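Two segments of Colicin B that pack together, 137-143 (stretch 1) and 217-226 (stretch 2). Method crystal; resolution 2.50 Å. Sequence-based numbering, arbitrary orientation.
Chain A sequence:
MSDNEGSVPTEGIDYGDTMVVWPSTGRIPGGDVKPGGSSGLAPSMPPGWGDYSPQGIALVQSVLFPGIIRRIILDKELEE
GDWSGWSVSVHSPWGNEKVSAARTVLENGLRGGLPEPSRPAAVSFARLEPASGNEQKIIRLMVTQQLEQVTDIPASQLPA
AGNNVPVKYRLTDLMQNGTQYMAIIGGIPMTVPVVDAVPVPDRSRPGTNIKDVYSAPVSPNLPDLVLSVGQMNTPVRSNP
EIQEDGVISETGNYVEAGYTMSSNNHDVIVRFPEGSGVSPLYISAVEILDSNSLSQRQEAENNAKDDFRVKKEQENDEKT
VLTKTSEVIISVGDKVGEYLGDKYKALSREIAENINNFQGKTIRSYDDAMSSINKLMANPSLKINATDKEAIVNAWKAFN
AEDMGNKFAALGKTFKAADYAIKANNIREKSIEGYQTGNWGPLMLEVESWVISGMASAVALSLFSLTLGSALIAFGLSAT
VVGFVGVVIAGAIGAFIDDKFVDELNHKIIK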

# COMPACT_ATOMS: atom_id res chain seq x y z
N LYS A 137 -30.03 0.14 -19.58
CA LYS A 137 -28.92 -0.59 -20.10
C LYS A 137 -27.65 -0.49 -19.27
O LYS A 137 -27.38 0.50 -18.58
CB LYS A 137 -28.68 -0.12 -21.53
CG LYS A 137 -29.79 -0.59 -22.46
CD LYS A 137 -29.86 -2.11 -22.52
CE LYS A 137 -31.15 -2.61 -23.17
NZ LYS A 137 -31.35 -2.06 -24.50
N ILE A 138 -26.93 -1.62 -19.31
CA ILE A 138 -25.62 -1.68 -18.70
C ILE A 138 -24.62 -1.36 -19.79
O ILE A 138 -24.34 -2.15 -20.69
CB ILE A 138 -25.39 -3.07 -18.10
CG1 ILE A 138 -26.30 -3.22 -16.90
CG2 ILE A 138 -23.94 -3.26 -17.68
CD1 ILE A 138 -26.24 -4.64 -16.34
N ILE A 139 -24.16 -0.12 -19.70
CA ILE A 139 -23.15 0.43 -20.58
C ILE A 139 -21.82 0.08 -19.92
O ILE A 139 -21.75 -0.17 -18.71
CB ILE A 139 -23.34 1.97 -20.68
CG1 ILE A 139 -24.67 2.29 -21.34
CG2 ILE A 139 -22.26 2.61 -21.53
CD1 ILE A 139 -25.75 2.63 -20.30
N ARG A 140 -20.76 0.03 -20.74
CA ARG A 140 -19.39 -0.17 -20.29
C ARG A 140 -18.36 0.45 -21.25
O ARG A 140 -18.40 0.24 -22.46
CB ARG A 140 -19.20 -1.65 -20.12
CG ARG A 140 -18.33 -1.76 -18.92
CD ARG A 140 -18.83 -2.52 -17.72
NE ARG A 140 -20.02 -1.95 -17.14
CZ ARG A 140 -20.45 -2.37 -15.95
NH1 ARG A 140 -19.79 -3.30 -15.26
NH2 ARG A 140 -21.58 -1.88 -15.45
N LEU A 141 -17.46 1.32 -20.81
CA LEU A 141 -16.44 1.93 -21.66
C LEU A 141 -15.26 0.99 -21.79
O LEU A 141 -14.62 0.65 -20.80
CB LEU A 141 -15.94 3.22 -21.06
CG LEU A 141 -16.94 4.32 -20.93
CD1 LEU A 141 -16.34 5.41 -20.13
CD2 LEU A 141 -17.32 4.88 -22.28
N MET A 142 -14.95 0.55 -22.99
CA MET A 142 -13.86 -0.37 -23.16
C MET A 142 -12.74 0.28 -23.93
O MET A 142 -12.97 1.05 -24.86
CB MET A 142 -14.35 -1.62 -23.87
CG MET A 142 -15.29 -2.47 -23.03
SD MET A 142 -15.92 -3.98 -23.79
CE MET A 142 -16.78 -4.52 -22.36
N VAL A 143 -11.52 -0.03 -23.51
CA VAL A 143 -10.28 0.47 -24.12
C VAL A 143 -9.41 -0.73 -24.39
O VAL A 143 -9.34 -1.67 -23.60
CB VAL A 143 -9.40 1.37 -23.24
CG1 VAL A 143 -8.83 2.45 -24.14
CG2 VAL A 143 -10.16 1.98 -22.07
N PRO A 217 -14.13 -13.65 -20.91
CA PRO A 217 -14.57 -13.00 -19.69
C PRO A 217 -13.86 -11.70 -19.30
O PRO A 217 -13.05 -11.62 -18.37
CB PRO A 217 -14.46 -14.09 -18.67
CG PRO A 217 -13.24 -14.84 -19.12
CD PRO A 217 -13.49 -14.93 -20.61
N VAL A 218 -14.19 -10.66 -20.08
CA VAL A 218 -13.78 -9.30 -19.78
C VAL A 218 -14.59 -8.91 -18.56
O VAL A 218 -14.08 -8.25 -17.65
CB VAL A 218 -14.11 -8.40 -20.93
CG1 VAL A 218 -13.69 -6.98 -20.62
CG2 VAL A 218 -13.39 -8.93 -22.16
N SER A 219 -15.89 -9.32 -18.58
CA SER A 219 -16.79 -9.34 -17.42
C SER A 219 -16.90 -8.01 -16.68
O SER A 219 -17.13 -7.04 -17.41
CB SER A 219 -16.24 -10.53 -16.61
OG SER A 219 -17.19 -11.15 -15.75
N PRO A 220 -16.77 -7.80 -15.36
CA PRO A 220 -17.13 -8.67 -14.23
C PRO A 220 -18.62 -8.63 -13.94
O PRO A 220 -19.27 -7.61 -14.17
CB PRO A 220 -16.25 -8.21 -13.06
CG PRO A 220 -16.14 -6.74 -13.29
CD PRO A 220 -16.05 -6.64 -14.83
N ASN A 221 -19.12 -9.79 -13.46
CA ASN A 221 -20.54 -10.07 -13.22
C ASN A 221 -21.41 -10.15 -14.49
O ASN A 221 -22.46 -10.78 -14.52
CB ASN A 221 -21.18 -9.02 -12.29
CG ASN A 221 -20.61 -9.01 -10.88
OD1 ASN A 221 -20.88 -9.92 -10.09
ND2 ASN A 221 -19.81 -7.98 -10.54
N LEU A 222 -20.97 -9.49 -15.57
CA LEU A 222 -21.65 -9.44 -16.85
C LEU A 222 -21.30 -10.63 -17.74
O LEU A 222 -20.30 -11.31 -17.47
CB LEU A 222 -21.28 -8.13 -17.51
CG LEU A 222 -21.65 -6.92 -16.65
CD1 LEU A 222 -21.43 -5.70 -17.48
CD2 LEU A 222 -23.09 -6.94 -16.21
N PRO A 223 -22.08 -11.00 -18.76
CA PRO A 223 -21.74 -12.10 -19.64
C PRO A 223 -20.48 -11.82 -20.48
O PRO A 223 -20.05 -10.67 -20.70
CB PRO A 223 -23.01 -12.29 -20.42
CG PRO A 223 -23.57 -10.90 -20.54
CD PRO A 223 -23.36 -10.41 -19.13
N ASP A 224 -19.88 -12.94 -20.91
CA ASP A 224 -18.67 -12.95 -21.70
C ASP A 224 -18.78 -12.09 -22.96
O ASP A 224 -19.81 -12.09 -23.64
CB ASP A 224 -18.35 -14.40 -22.04
CG ASP A 224 -17.90 -15.33 -20.89
OD1 ASP A 224 -17.18 -16.29 -21.16
OD2 ASP A 224 -18.26 -15.12 -19.73
N LEU A 225 -17.75 -11.27 -23.23
CA LEU A 225 -17.76 -10.41 -24.41
C LEU A 225 -17.40 -11.24 -25.63
O LEU A 225 -16.57 -12.14 -25.55
CB LEU A 225 -16.77 -9.28 -24.19
CG LEU A 225 -16.57 -8.26 -25.29
CD1 LEU A 225 -17.84 -7.52 -25.63
CD2 LEU A 225 -15.55 -7.29 -24.78
N VAL A 226 -18.08 -11.00 -26.75
CA VAL A 226 -17.77 -11.74 -27.96
C VAL A 226 -16.83 -10.86 -28.73
O VAL A 226 -17.12 -9.68 -28.93
CB VAL A 226 -19.07 -12.01 -28.75
CG1 VAL A 226 -18.80 -12.35 -30.20
CG2 VAL A 226 -19.74 -13.25 -28.20

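The contact between 137-143 and 217-226 is made mainly by side chains. No hydrogen bond crosses it, and the backbones stay far apart: the nearest CA pairs are Ile138 CA to Leu222 CA at 8.9 Å, Met142 CA to Val218 CA at 9.5 Å and Arg140 CA to Ser219 CA at 10.0 Å. Side chains bridge these gaps, and the buried surface is 271 Å² summed over both sides.

On the first stretch the alternation of an extended chain decides who takes part. Ile138, Arg140 and Met142 direct their CA-to-CB bonds toward the second stretch, whereas Ile139 points away and Leu141 is out of reach; neither loses any area to the contact.

Met142 has the largest covered area in the first stretch, 59 Å². Its chi angles of -69°, -180° and 176° (m, t, t) describe a side chain fully extended from CA to CE, which carries the sulfur and terminal methyl across the gap. Met142 SD lies 3.5 Å from Leu225 CD2, and Met142 CE approaches Val218 CG1 at 4.3 Å, a looser contact. An unbranched, flexible thioether suits this position, since it can touch two residues separated in sequence. With chi1 t and chi2 p, Leu225 presents CD2 to the sulfur; Val218, with chi1 t, offers the methyl CG1 to CE, so both supply apolar surface to the thioether.

Leu222 gives the largest covered area of any residue here, 68 Å². With chi1 at -58° (m) and chi2 at -172° (t), Leu222 CD1 sits 3.5 Å from Ile138 CG2 and 3.7 Å from Arg140 NH1. Ile138 adopts the m, t rotamer, and its beta-branch places CG2 close to the backbone, where it meets the leucine methyl without needing a long reach.

Arg140 is the unusual member: a charged residue, buried, with chi1 at -143° and chi2 at 121°, both between wells. Chi3 at -62° then turns the chain, and the side chain donates a hydrogen bond to the carbonyl of its own neighbour, Arg140 NE to Ile139 O at 2.9 Å with an N-H...O angle of 168°. This nearly straight bond ties the guanidinium back to its own stretch. Leu222 CD1 lies over one face of the group, an apolar packing that leaves the in-plane N-H directions free of that methyl. Pro220 O is 4.5 Å from Arg140 NH1, too distant for a hydrogen bond. The cis peptide before Pro220 lies within the loop that supplies both this carbonyl and Leu222.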